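Local coordinates for JamJ (Lyngbya majuscula, PDB 5DOZ), which probably reduces enoyl-acyl carrier protein intermediates with NADPH as an enoyl reductase of a polyketide synthase, and is linked to cyclopropane formation, at residues A[93-104]-A[117-125]. Numbering follows the deposited sequence.
Sequences QWQIGDEVMVIG and PNNLVAKPA
The carbonyl oxygen of Pro-117 takes two donors: a water whose oxygen is 2.9 Å from Pro-117 O and which accepts from Gln-93 NE2, and more weakly the indole NE1 of Trp-94 at 3.3 Å. The indole lies alongside an antiparallel strand pair, 99-103 with 120-122, in the GroES-like domain of this enoyl reductase, and ties the loop before the first strand to the loop before the second. Tryptophan suits its place because its long ring, with CG anti to the carbonyl carbon (chi1 -60°), reaches from Pro-117 CB to the backbone of Ala-122. Leu-120 CD1 lies over the five-membered ring, 4.1 Å from its centroid, while Gln-93 CG covers the opposite face. With an alanine here, Leu-120 CD1 would probably lose the ring face it packs on, and Pro-117 O would keep the water but lose its indole donor. The other leucine methyl, CD2, packs on Val-102 CG2, on the side where strand 37-45 also lies. Beta-branched Val-121 turns CG2 the other way, between Met-101 CE and Ile-103 CD1, beside helix 287-293. Where the strands end, polar side chains take over: Glu-99 OE2 forms a salt bridge with Lys-123 NZ at 3.0 Å, and Asn-119, short enough to turn back, sends ND2 to Ile-103 O at 2.9 Å, in the carbonyl plane.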
loop_
_atom_site.group_PDB
_atom_site.type_symbol
_atom_site.label_atom_id
_atom_site.label_comp_id
_atom_site.label_asym_id
_atom_site.label_seq_id
_atom_site.Cartn_x
_atom_site.Cartn_y
_atom_site.Cartn_z
ATOM N N GLN A 93 -7.996 9.406 -23.067
ATOM C CA GLN A 93 -8.318 8.048 -22.615
ATOM C C GLN A 93 -9.509 7.943 -21.640
ATOM O O GLN A 93 -9.905 6.830 -21.270
ATOM C CB GLN A 93 -7.068 7.344 -22.052
ATOM C CG GLN A 93 -6.534 7.893 -20.732
ATOM C CD GLN A 93 -5.482 8.985 -20.889
ATOM O OE1 GLN A 93 -5.686 9.980 -21.586
ATOM N NE2 GLN A 93 -4.349 8.806 -20.216
ATOM N N TRP A 94 -10.087 9.084 -21.255
ATOM C CA TRP A 94 -11.152 9.113 -20.244
ATOM C C TRP A 94 -12.377 9.944 -20.635
ATOM O O TRP A 94 -12.272 10.943 -21.353
ATOM C CB TRP A 94 -10.612 9.606 -18.895
ATOM C CG TRP A 94 -9.515 8.757 -18.315
ATOM C CD1 TRP A 94 -8.223 9.140 -18.086
ATOM C CD2 TRP A 94 -9.607 7.386 -17.892
ATOM N NE1 TRP A 94 -7.505 8.096 -17.550
ATOM C CE2 TRP A 94 -8.328 7.009 -17.420
ATOM C CE3 TRP A 94 -10.643 6.440 -17.866
ATOM C CZ2 TRP A 94 -8.057 5.727 -16.930
ATOM C CZ3 TRP A 94 -10.374 5.165 -17.380
ATOM C CH2 TRP A 94 -9.091 4.822 -16.918
ATOM N N GLN A 95 -13.539 9.519 -20.151
ATOM C CA GLN A 95 -14.782 10.267 -20.322
ATOM C C GLN A 95 -15.563 10.306 -19.019
ATOM O O GLN A 95 -15.422 9.416 -18.171
ATOM C CB GLN A 95 -15.661 9.639 -21.415
ATOM C CG GLN A 95 -15.403 10.165 -22.824
ATOM C CD GLN A 95 -14.335 9.389 -23.570
ATOM O OE1 GLN A 95 -13.670 8.513 -23.010
ATOM N NE2 GLN A 95 -14.166 9.705 -24.849
ATOM N N ILE A 96 -16.390 11.335 -18.869
ATOM C CA ILE A 96 -17.372 11.410 -17.793
ATOM C C ILE A 96 -18.095 10.066 -17.670
ATOM O O ILE A 96 -18.501 9.474 -18.674
ATOM C CB ILE A 96 -18.383 12.552 -18.054
ATOM C CG1 ILE A 96 -17.665 13.908 -18.016
ATOM C CG2 ILE A 96 -19.533 12.516 -17.048
ATOM C CD1 ILE A 96 -18.375 15.028 -18.759
ATOM N N GLY A 97 -18.214 9.574 -16.440
ATOM C CA GLY A 97 -18.944 8.338 -16.171
ATOM C C GLY A 97 -18.053 7.131 -15.949
ATOM O O GLY A 97 -18.488 6.150 -15.341
ATOM N N ASP A 98 -16.816 7.196 -16.443
ATOM C CA ASP A 98 -15.844 6.114 -16.260
ATOM C C ASP A 98 -15.617 5.850 -14.773
ATOM O O ASP A 98 -15.304 6.766 -14.009
ATOM C CB ASP A 98 -14.502 6.442 -16.932
ATOM C CG ASP A 98 -14.535 6.296 -18.451
ATOM O OD1 ASP A 98 -15.437 5.613 -18.991
ATOM O OD2 ASP A 98 -13.633 6.861 -19.115
ATOM N N GLU A 99 -15.795 4.597 -14.368
ATOM C CA GLU A 99 -15.551 4.198 -12.990
ATOM C C GLU A 99 -14.098 3.792 -12.842
ATOM O O GLU A 99 -13.622 2.875 -13.518
ATOM C CB GLU A 99 -16.497 3.079 -12.563
ATOM C CG GLU A 99 -17.876 3.590 -12.175
ATOM C CD GLU A 99 -18.849 2.480 -11.824
ATOM O OE1 GLU A 99 -19.812 2.759 -11.078
ATOM O OE2 GLU A 99 -18.656 1.335 -12.289
ATOM N N VAL A 100 -13.396 4.499 -11.962
ATOM C CA VAL A 100 -11.945 4.438 -11.913
ATOM C C VAL A 100 -11.434 4.229 -10.498
ATOM O O VAL A 100 -12.109 4.561 -9.520
ATOM C CB VAL A 100 -11.292 5.712 -12.523
ATOM C CG1 VAL A 100 -11.637 5.851 -14.004
ATOM C CG2 VAL A 100 -11.710 6.970 -11.770
ATOM N N MET A 101 -10.245 3.645 -10.403
ATOM C CA MET A 101 -9.483 3.653 -9.175
ATOM C C MET A 101 -8.446 4.764 -9.281
ATOM O O MET A 101 -7.862 4.982 -10.351
ATOM C CB MET A 101 -8.805 2.300 -8.958
ATOM C CG MET A 101 -9.782 1.142 -8.788
ATOM S SD MET A 101 -8.964 -0.453 -8.920
ATOM C CE MET A 101 -8.672 -0.549 -10.672
ATOM N N VAL A 102 -8.242 5.487 -8.182
ATOM C CA VAL A 102 -7.193 6.494 -8.123
ATOM C C VAL A 102 -6.001 5.887 -7.397
ATOM O O VAL A 102 -6.171 5.153 -6.430
ATOM C CB VAL A 102 -7.639 7.779 -7.388
ATOM C CG1 VAL A 102 -6.532 8.823 -7.439
ATOM C CG2 VAL A 102 -8.924 8.339 -7.982
ATOM N N ILE A 103 -4.798 6.179 -7.886
ATOM C CA ILE A 103 -3.565 5.723 -7.247
ATOM C C ILE A 103 -2.551 6.862 -7.206
ATOM O O ILE A 103 -2.224 7.454 -8.235
ATOM C CB ILE A 103 -2.920 4.513 -7.975
ATOM C CG1 ILE A 103 -3.974 3.551 -8.544
ATOM C CG2 ILE A 103 -1.964 3.772 -7.049
ATOM C CD1 ILE A 103 -4.173 3.671 -10.039
ATOM N N GLY A 104 -2.077 7.176 -6.006
ATOM C CA GLY A 104 -0.915 8.037 -5.835
ATOM C C GLY A 104 -1.169 9.527 -5.738
ATOM O O GLY A 104 -0.252 10.324 -5.924
ATOM N N PRO A 117 -4.549 12.016 -15.624
ATOM C CA PRO A 117 -5.077 10.759 -16.157
ATOM C C PRO A 117 -4.097 9.592 -16.012
ATOM O O PRO A 117 -4.478 8.445 -16.236
ATOM C CB PRO A 117 -5.307 11.070 -17.640
ATOM C CG PRO A 117 -4.402 12.210 -17.938
ATOM C CD PRO A 117 -4.388 13.032 -16.680
ATOM N N ASN A 118 -2.848 9.886 -15.656
ATOM C CA ASN A 118 -1.836 8.845 -15.407
ATOM C C ASN A 118 -1.966 8.254 -14.001
ATOM O O ASN A 118 -1.379 7.213 -13.693
ATOM C CB ASN A 118 -0.417 9.398 -15.621
ATOM C CG ASN A 118 -0.075 9.621 -17.097
ATOM O OD1 ASN A 118 -0.298 8.753 -17.947
ATOM N ND2 ASN A 118 0.498 10.775 -17.398
ATOM N N ASN A 119 -2.744 8.923 -13.154
ATOM C CA ASN A 119 -3.034 8.433 -11.812
ATOM C C ASN A 119 -4.325 7.613 -11.731
ATOM O O ASN A 119 -4.777 7.257 -10.644
ATOM C CB ASN A 119 -3.048 9.599 -10.818
ATOM C CG ASN A 119 -1.659 10.155 -10.561
ATOM O OD1 ASN A 119 -1.075 10.829 -11.414
ATOM N ND2 ASN A 119 -1.112 9.859 -9.389
ATOM N N LEU A 120 -4.893 7.287 -12.889
ATOM C CA LEU A 120 -6.169 6.574 -12.950
ATOM C C LEU A 120 -6.068 5.260 -13.711
ATOM O O LEU A 120 -5.396 5.173 -14.735
ATOM C CB LEU A 120 -7.240 7.449 -13.618
ATOM C CG LEU A 120 -7.548 8.843 -13.060
ATOM C CD1 LEU A 120 -8.535 9.540 -13.982
ATOM C CD2 LEU A 120 -8.109 8.765 -11.648
ATOM N N VAL A 121 -6.749 4.239 -13.207
ATOM C CA VAL A 121 -6.916 3.001 -13.961
ATOM C C VAL A 121 -8.392 2.624 -13.959
ATOM O O VAL A 121 -9.153 3.083 -13.103
ATOM C CB VAL A 121 -6.031 1.837 -13.431
ATOM C CG1 VAL A 121 -4.552 2.161 -13.582
ATOM C CG2 VAL A 121 -6.356 1.502 -11.984
ATOM N N ALA A 122 -8.795 1.810 -14.930
ATOM C CA ALA A 122 -10.179 1.346 -15.027
ATOM C C ALA A 122 -10.498 0.374 -13.906
ATOM O O ALA A 122 -9.686 -0.495 -13.584
ATOM C CB ALA A 122 -10.425 0.689 -16.379
ATOM N N LYS A 123 -11.673 0.531 -13.302
ATOM C CA LYS A 123 -12.166 -0.453 -12.348
ATOM C C LYS A 123 -12.569 -1.726 -13.095
ATOM O O LYS A 123 -13.217 -1.647 -14.144
ATOM C CB LYS A 123 -13.365 0.090 -11.562
ATOM C CG LYS A 123 -13.789 -0.801 -10.396
ATOM C CD LYS A 123 -15.106 -0.374 -9.765
ATOM C CE LYS A 123 -16.282 -1.182 -10.299
ATOM N NZ LYS A 123 -16.681 -0.805 -11.682
ATOM N N PRO A 124 -12.174 -2.902 -12.567
ATOM C CA PRO A 124 -12.678 -4.172 -13.096
ATOM C C PRO A 124 -14.190 -4.245 -12.911
ATOM O O PRO A 124 -14.676 -4.185 -11.781
ATOM C CB PRO A 124 -11.981 -5.221 -12.226
ATOM C CG PRO A 124 -10.801 -4.529 -11.646
ATOM C CD PRO A 124 -11.233 -3.109 -11.453
ATOM N N ALA A 125 -14.916 -4.366 -14.019
ATOM C CA ALA A 125 -16.377 -4.230 -14.043
ATOM C C ALA A 125 -17.119 -5.270 -13.210
ATOM O O ALA A 125 -18.228 -5.009 -12.739
ATOM C CB ALA A 125 -16.884 -4.240 -15.481
HETATM O O HOH W 1 -4.365 6.659 -18.484
#